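Local coordinates for DUF1881 domain-containing protein (Neurospora crassa, PDB 5Z6D) that is of uncertain function but joins a betagamma-crystallin domain to an Ig-like domain, contacts between the two leaving its calcium-binding site inoperative, at residues S43-G47 against W67-Q71; Q107-D113 against A146-E152. The protein carries 1 engineered substitution. All coordinates share one frame. Residues are numbered along the deposited sequence.

Interaction 1: S43-G47 against W67-Q71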
loop_
_atom_site.group_PDB
_atom_site.type_symbol
_atom_site.label_atom_id
_atom_site.label_comp_id
_atom_site.label_asym_id
_atom_site.label_seq_id
_atom_site.Cartn_x
_atom_site.Cartn_y
_atom_site.Cartn_z
ATOM N N SER A 43 10.050 17.295 7.141
ATOM C CA SER A 43 10.674 17.056 5.831
ATOM C C SER A 43 11.510 15.793 5.870
ATOM O O SER A 43 11.756 15.247 6.941
ATOM C CB SER A 43 11.522 18.262 5.376
ATOM O OG SER A 43 12.504 18.618 6.340
ATOM N N VAL A 44 11.919 15.299 4.707
ATOM C CA VAL A 44 12.696 14.054 4.690
ATOM C C VAL A 44 13.680 14.019 3.518
ATOM O O VAL A 44 13.309 14.233 2.359
ATOM C CB VAL A 44 11.774 12.807 4.649
ATOM C CG1 VAL A 44 10.860 12.811 3.414
ATOM C CG2 VAL A 44 12.603 11.511 4.728
ATOM N N ALA A 45 14.949 13.782 3.848
ATOM C CA ALA A 45 15.977 13.551 2.844
ATOM C C ALA A 45 16.096 12.067 2.591
ATOM O O ALA A 45 16.195 11.276 3.535
ATOM C CB ALA A 45 17.312 14.125 3.295
ATOM N N VAL A 46 16.089 11.686 1.323
ATOM C CA VAL A 46 16.100 10.275 0.971
ATOM C C VAL A 46 17.366 9.918 0.229
ATOM O O VAL A 46 17.688 10.518 -0.789
ATOM C CB VAL A 46 14.888 9.909 0.112
ATOM C CG1 VAL A 46 14.956 8.444 -0.325
ATOM C CG2 VAL A 46 13.614 10.188 0.888
ATOM N N GLY A 47 18.090 8.944 0.766
ATOM C CA GLY A 47 19.299 8.465 0.132
ATOM C C GLY A 47 19.019 7.930 -1.251
ATOM O O GLY A 47 17.897 7.515 -1.571
ATOM N N TRP A 67 7.873 8.078 -0.566
ATOM C CA TRP A 67 8.838 9.156 -0.781
ATOM C C TRP A 67 10.087 8.547 -1.386
ATOM O O TRP A 67 10.822 7.831 -0.700
ATOM C CB TRP A 67 9.140 9.893 0.526
ATOM C CG TRP A 67 7.887 10.460 1.130
ATOM C CD1 TRP A 67 6.940 11.190 0.485
ATOM C CD2 TRP A 67 7.448 10.338 2.488
ATOM N NE1 TRP A 67 5.925 11.522 1.342
ATOM C CE2 TRP A 67 6.207 11.012 2.581
ATOM C CE3 TRP A 67 7.960 9.703 3.627
ATOM C CZ2 TRP A 67 5.475 11.074 3.770
ATOM C CZ3 TRP A 67 7.224 9.763 4.812
ATOM C CH2 TRP A 67 6.002 10.451 4.869
ATOM N N THR A 68 10.284 8.789 -2.683
ATOM C CA THR A 68 11.364 8.164 -3.437
ATOM C C THR A 68 12.528 9.131 -3.595
ATOM O O THR A 68 13.643 8.733 -3.924
ATOM C CB THR A 68 10.891 7.687 -4.833
ATOM O OG1 THR A 68 10.466 8.808 -5.628
ATOM C CG2 THR A 68 9.746 6.709 -4.705
ATOM N N THR A 69 12.257 10.414 -3.377
ATOM C CA THR A 69 13.296 11.435 -3.402
ATOM C C THR A 69 13.053 12.403 -2.253
ATOM O O THR A 69 11.974 12.409 -1.649
ATOM C CB THR A 69 13.343 12.230 -4.742
ATOM O OG1 THR A 69 12.147 13.010 -4.900
ATOM C CG2 THR A 69 13.487 11.295 -5.937
ATOM N N SER A 70 14.055 13.204 -1.943
ATOM C CA SER A 70 13.965 14.130 -0.820
ATOM C C SER A 70 12.769 15.073 -0.967
ATOM O O SER A 70 12.583 15.668 -2.016
ATOM C CB SER A 70 15.255 14.927 -0.700
ATOM O OG SER A 70 16.326 14.040 -0.402
ATOM N N GLN A 71 11.960 15.179 0.083
ATOM C CA GLN A 71 10.779 16.052 0.076
ATOM C C GLN A 71 10.933 17.178 1.084
ATOM O O GLN A 71 11.110 16.928 2.269
ATOM C CB GLN A 71 9.516 15.242 0.391
ATOM C CG GLN A 71 9.238 14.143 -0.606
ATOM C CD GLN A 71 8.893 14.690 -1.975
ATOM O OE1 GLN A 71 7.928 15.441 -2.131
ATOM N NE2 GLN A 71 9.700 14.344 -2.975
HETATM O O HOH W 1 16.582 12.246 -2.949
#
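A loop can extend a sheet without becoming a full strand, and residues 67-71 illustrate how. Trp-67 still belongs to strand 64-67, its backbone paired with Val-52, and its CA-to-CB bond points toward segment 43-47; its CE3 lies 4.3 Å from Val-44 CG1, while the indole also packs on Phe-12 of strand 9-13. Thr-68 points its CB away and contributes backbone instead, its O lying 3.8 Å from Val-46 CG1. The O of Thr-69 is 3.7 Å from Val-46 CG2, so this valine tucks against the inner side of the bend. The loop thus crosses from one sheet of the betagamma-crystallin sandwich to the other, reaching strand 43-46 along the edge not occupied by strand 9-13. At Ser-70 a side chain takes over from backbone: OG accepts a hydrogen bond from Val-46 N at 2.9 Å, and water 1 links Ser-70 N (2.9 Å) to Val-46 O (3.0 Å). Gln-71 completes a single antiparallel, hydrogen-bonded bridge with Val-44, Val-44 N to Gln-71 O being 3.0 Å and Gln-71 N to Val-44 O 2.8 Å. Its amide folds back, NE2 donating to Thr-69 O at 3.3 Å.

Interaction 2: Q107-D113 against A146-E152; sequences QYSLKVD and AVYVRDE
Two extended strands, 108-112 and 146-151, run antiparallel, their axes 4.7 Å apart at 167°. Ser-109/Arg-150 and Lys-111/Tyr-148 are hydrogen-bonded pairs (Ser-109 N to Arg-150 O 2.9 Å, Arg-150 N to Ser-109 O 3.0 Å, Lys-111 N to Tyr-148 O and Tyr-148 N to Lys-111 O both 2.9 Å); Tyr-108/Asp-151, Leu-110/Val-149 and Val-112/Val-147 are non-hydrogen-bonded pairs. Asp-113 N to Ala-146 O (2.9 Å) and Glu-152 N to Gln-107 O (2.7 Å) close the ends. On one face Leu-110 (t,p) lodges CD1 between two valines, 3.9 Å from Val-149 CG2 and 4.1 Å from Val-147 CB; the Tyr-108 ring (chi1 m) brings CE1 to 3.5 Å from Asp-151 OD2, which accepts from Gln-107 NE2 at 3.1 Å, Ala-104 N holding Gln-107 OE1. On the opposite face Tyr-148 (chi1 m) lies across extended Lys-111 (CD2 to Lys-111 CD, 4.0 Å). Glu-152 (m,m) curls back to accept from Ser-109 OG (OE2, 2.5 Å), and water 2 bridges Ser-109 OG and Tyr-148 O. This two-faced pairing is characteristic of a beta-sandwich such as the Ig-like domain: strands 120-123 and 157-168 flank the pair, and Phe-95 and Phe-97 of strand 91-99 cover the Leu-110 face.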
loop_
_atom_site.group_PDB
_atom_site.type_symbol
_atom_site.label_atom_id
_atom_site.label_comp_id
_atom_site.label_asym_id
_atom_site.label_seq_id
_atom_site.Cartn_x
_atom_site.Cartn_y
_atom_site.Cartn_z
ATOM N N GLN A 107 -20.806 0.107 -1.830
ATOM C CA GLN A 107 -21.739 -1.004 -1.629
ATOM C C GLN A 107 -20.985 -2.304 -1.355
ATOM O O GLN A 107 -21.457 -3.162 -0.599
ATOM C CB GLN A 107 -22.655 -1.181 -2.831
ATOM C CG GLN A 107 -23.625 -2.346 -2.645
ATOM C CD GLN A 107 -24.691 -2.419 -3.719
ATOM O OE1 GLN A 107 -25.028 -1.420 -4.356
ATOM N NE2 GLN A 107 -25.238 -3.614 -3.922
ATOM N N TYR A 108 -19.814 -2.454 -1.967
ATOM C CA TYR A 108 -19.019 -3.670 -1.795
ATOM C C TYR A 108 -17.723 -3.357 -1.100
ATOM O O TYR A 108 -17.179 -2.263 -1.256
ATOM C CB TYR A 108 -18.740 -4.338 -3.149
ATOM C CG TYR A 108 -20.013 -4.741 -3.857
ATOM C CD1 TYR A 108 -20.699 -5.882 -3.478
ATOM C CD2 TYR A 108 -20.537 -3.969 -4.895
ATOM C CE1 TYR A 108 -21.876 -6.254 -4.112
ATOM C CE2 TYR A 108 -21.709 -4.335 -5.534
ATOM C CZ TYR A 108 -22.374 -5.480 -5.134
ATOM O OH TYR A 108 -23.540 -5.858 -5.764
ATOM N N SER A 109 -17.244 -4.310 -0.307
ATOM C CA SER A 109 -15.926 -4.187 0.307
ATOM C C SER A 109 -15.041 -5.335 -0.114
ATOM O O SER A 109 -15.510 -6.466 -0.322
ATOM C CB SER A 109 -16.030 -4.124 1.833
ATOM O OG SER A 109 -16.615 -5.303 2.380
ATOM N N LEU A 110 -13.759 -5.012 -0.239
ATOM C CA LEU A 110 -12.705 -5.967 -0.467
ATOM C C LEU A 110 -11.760 -5.883 0.733
ATOM O O LEU A 110 -11.061 -4.885 0.921
ATOM C CB LEU A 110 -11.986 -5.661 -1.769
ATOM C CG LEU A 110 -10.739 -6.483 -2.058
ATOM C CD1 LEU A 110 -11.112 -7.939 -2.279
ATOM C CD2 LEU A 110 -10.050 -5.895 -3.289
ATOM N N LYS A 111 -11.803 -6.903 1.580
ATOM C CA LYS A 111 -10.914 -6.998 2.720
ATOM C C LYS A 111 -9.692 -7.807 2.328
ATOM O O LYS A 111 -9.818 -8.917 1.793
ATOM C CB LYS A 111 -11.633 -7.656 3.907
ATOM C CG LYS A 111 -10.786 -7.787 5.164
ATOM C CD LYS A 111 -11.542 -8.565 6.245
ATOM C CE LYS A 111 -10.692 -8.745 7.485
ATOM N NZ LYS A 111 -11.183 -9.868 8.330
ATOM N N VAL A 112 -8.513 -7.248 2.590
ATOM C CA VAL A 112 -7.271 -7.882 2.214
ATOM C C VAL A 112 -6.448 -8.058 3.479
ATOM O O VAL A 112 -6.059 -7.076 4.103
ATOM C CB VAL A 112 -6.491 -7.029 1.183
ATOM C CG1 VAL A 112 -5.227 -7.740 0.771
ATOM C CG2 VAL A 112 -7.343 -6.744 -0.044
ATOM N N ASP A 113 -6.228 -9.306 3.894
ATOM C CA ASP A 113 -5.586 -9.538 5.180
ATOM C C ASP A 113 -4.075 -9.550 5.057
ATOM O O ASP A 113 -3.438 -10.588 5.238
ATOM C CB ASP A 113 -6.059 -10.856 5.791
ATOM C CG ASP A 113 -7.315 -10.696 6.614
ATOM O OD1 ASP A 113 -7.700 -9.540 6.893
ATOM O OD2 ASP A 113 -7.909 -11.729 6.993
ATOM N N ALA A 146 -5.125 -13.473 2.152
ATOM C CA ALA A 146 -6.547 -13.800 2.098
ATOM C C ALA A 146 -7.363 -12.587 1.679
ATOM O O ALA A 146 -7.051 -11.461 2.071
ATOM C CB ALA A 146 -7.019 -14.315 3.443
ATOM N N VAL A 147 -8.407 -12.819 0.885
ATOM C CA VAL A 147 -9.308 -11.731 0.506
ATOM C C VAL A 147 -10.776 -12.116 0.710
ATOM O O VAL A 147 -11.158 -13.296 0.631
ATOM C CB VAL A 147 -9.125 -11.281 -0.968
ATOM C CG1 VAL A 147 -7.728 -10.689 -1.203
ATOM C CG2 VAL A 147 -9.382 -12.424 -1.918
ATOM N N TYR A 148 -11.605 -11.106 0.973
ATOM C CA TYR A 148 -13.023 -11.331 1.264
ATOM C C TYR A 148 -13.823 -10.238 0.585
ATOM O O TYR A 148 -13.558 -9.056 0.791
ATOM C CB TYR A 148 -13.310 -11.322 2.778
ATOM C CG TYR A 148 -12.409 -12.223 3.606
ATOM C CD1 TYR A 148 -12.853 -13.471 4.041
ATOM C CD2 TYR A 148 -11.117 -11.822 3.959
ATOM C CE1 TYR A 148 -12.026 -14.299 4.795
ATOM C CE2 TYR A 148 -10.290 -12.645 4.703
ATOM C CZ TYR A 148 -10.747 -13.876 5.118
ATOM O OH TYR A 148 -9.918 -14.689 5.863
ATOM N N VAL A 149 -14.798 -10.636 -0.221
ATOM C CA VAL A 149 -15.631 -9.697 -0.956
ATOM C C VAL A 149 -17.037 -9.751 -0.406
ATOM O O VAL A 149 -17.702 -10.811 -0.482
ATOM C CB VAL A 149 -15.695 -10.008 -2.449
ATOM C CG1 VAL A 149 -16.499 -8.913 -3.168
ATOM C CG2 VAL A 149 -14.290 -10.138 -3.034
ATOM N N ARG A 150 -17.492 -8.614 0.120
ATOM C CA ARG A 150 -18.779 -8.571 0.803
ATOM C C ARG A 150 -19.684 -7.489 0.242
ATOM O O ARG A 150 -19.210 -6.426 -0.143
ATOM C CB ARG A 150 -18.567 -8.330 2.296
ATOM C CG ARG A 150 -19.759 -8.654 3.142
ATOM C CD ARG A 150 -19.513 -8.204 4.569
ATOM N NE ARG A 150 -20.599 -8.611 5.462
ATOM C CZ ARG A 150 -20.705 -8.220 6.728
ATOM N NH1 ARG A 150 -19.798 -7.400 7.243
ATOM N NH2 ARG A 150 -21.721 -8.642 7.472
ATOM N N ASP A 151 -20.983 -7.757 0.188
ATOM C CA ASP A 151 -21.957 -6.697 -0.062
ATOM C C ASP A 151 -22.268 -6.070 1.291
ATOM O O ASP A 151 -22.854 -6.711 2.154
ATOM C CB ASP A 151 -23.221 -7.237 -0.735
ATOM C CG ASP A 151 -24.243 -6.133 -1.068
ATOM O OD1 ASP A 151 -24.474 -5.229 -0.236
ATOM O OD2 ASP A 151 -24.829 -6.176 -2.169
ATOM N N GLU A 152 -21.869 -4.816 1.471
ATOM C CA GLU A 152 -21.959 -4.156 2.769
ATOM C C GLU A 152 -23.385 -3.797 3.157
ATOM O O GLU A 152 -23.697 -3.654 4.341
ATOM C CB GLU A 152 -21.095 -2.894 2.775
ATOM C CG GLU A 152 -19.606 -3.181 2.754
ATOM C CD GLU A 152 -19.079 -3.604 4.114
ATOM O OE1 GLU A 152 -19.518 -3.024 5.130
ATOM O OE2 GLU A 152 -18.231 -4.515 4.173
HETATM O O HOH W 2 -15.257 -7.631 2.883
HETATM O O HOH W 3 -3.649 -13.288 4.719
HETATM O O HOH W 4 -7.678 -14.147 6.830
#

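The same backbone chemistry serves two degrees of regularity. Interaction 1, in the betagamma-crystallin domain, is a loop meeting a sheet edge; it buries 340 Å², includes the exposed Thr-68 and Thr-69, and lets a serine hydroxyl and a water stand in where regular pairing stops. Interaction 2, in the Ig-like domain, joins neighbouring strands inside a sheet and buries 677 Å²; six of its touching residues are buried and none is fully exposed. In 43-47/67-71 the apolar side gathers around Trp-67, whereas 107-113/146-152 sets Leu-110, Val-112, Val-147 and Val-149 on one face, ending in the polar Tyr-108/Asp-151 pair, and Ser-109, Lys-111, Tyr-148 and Arg-150 on the other. The two share no strand, their centres 34 Å apart.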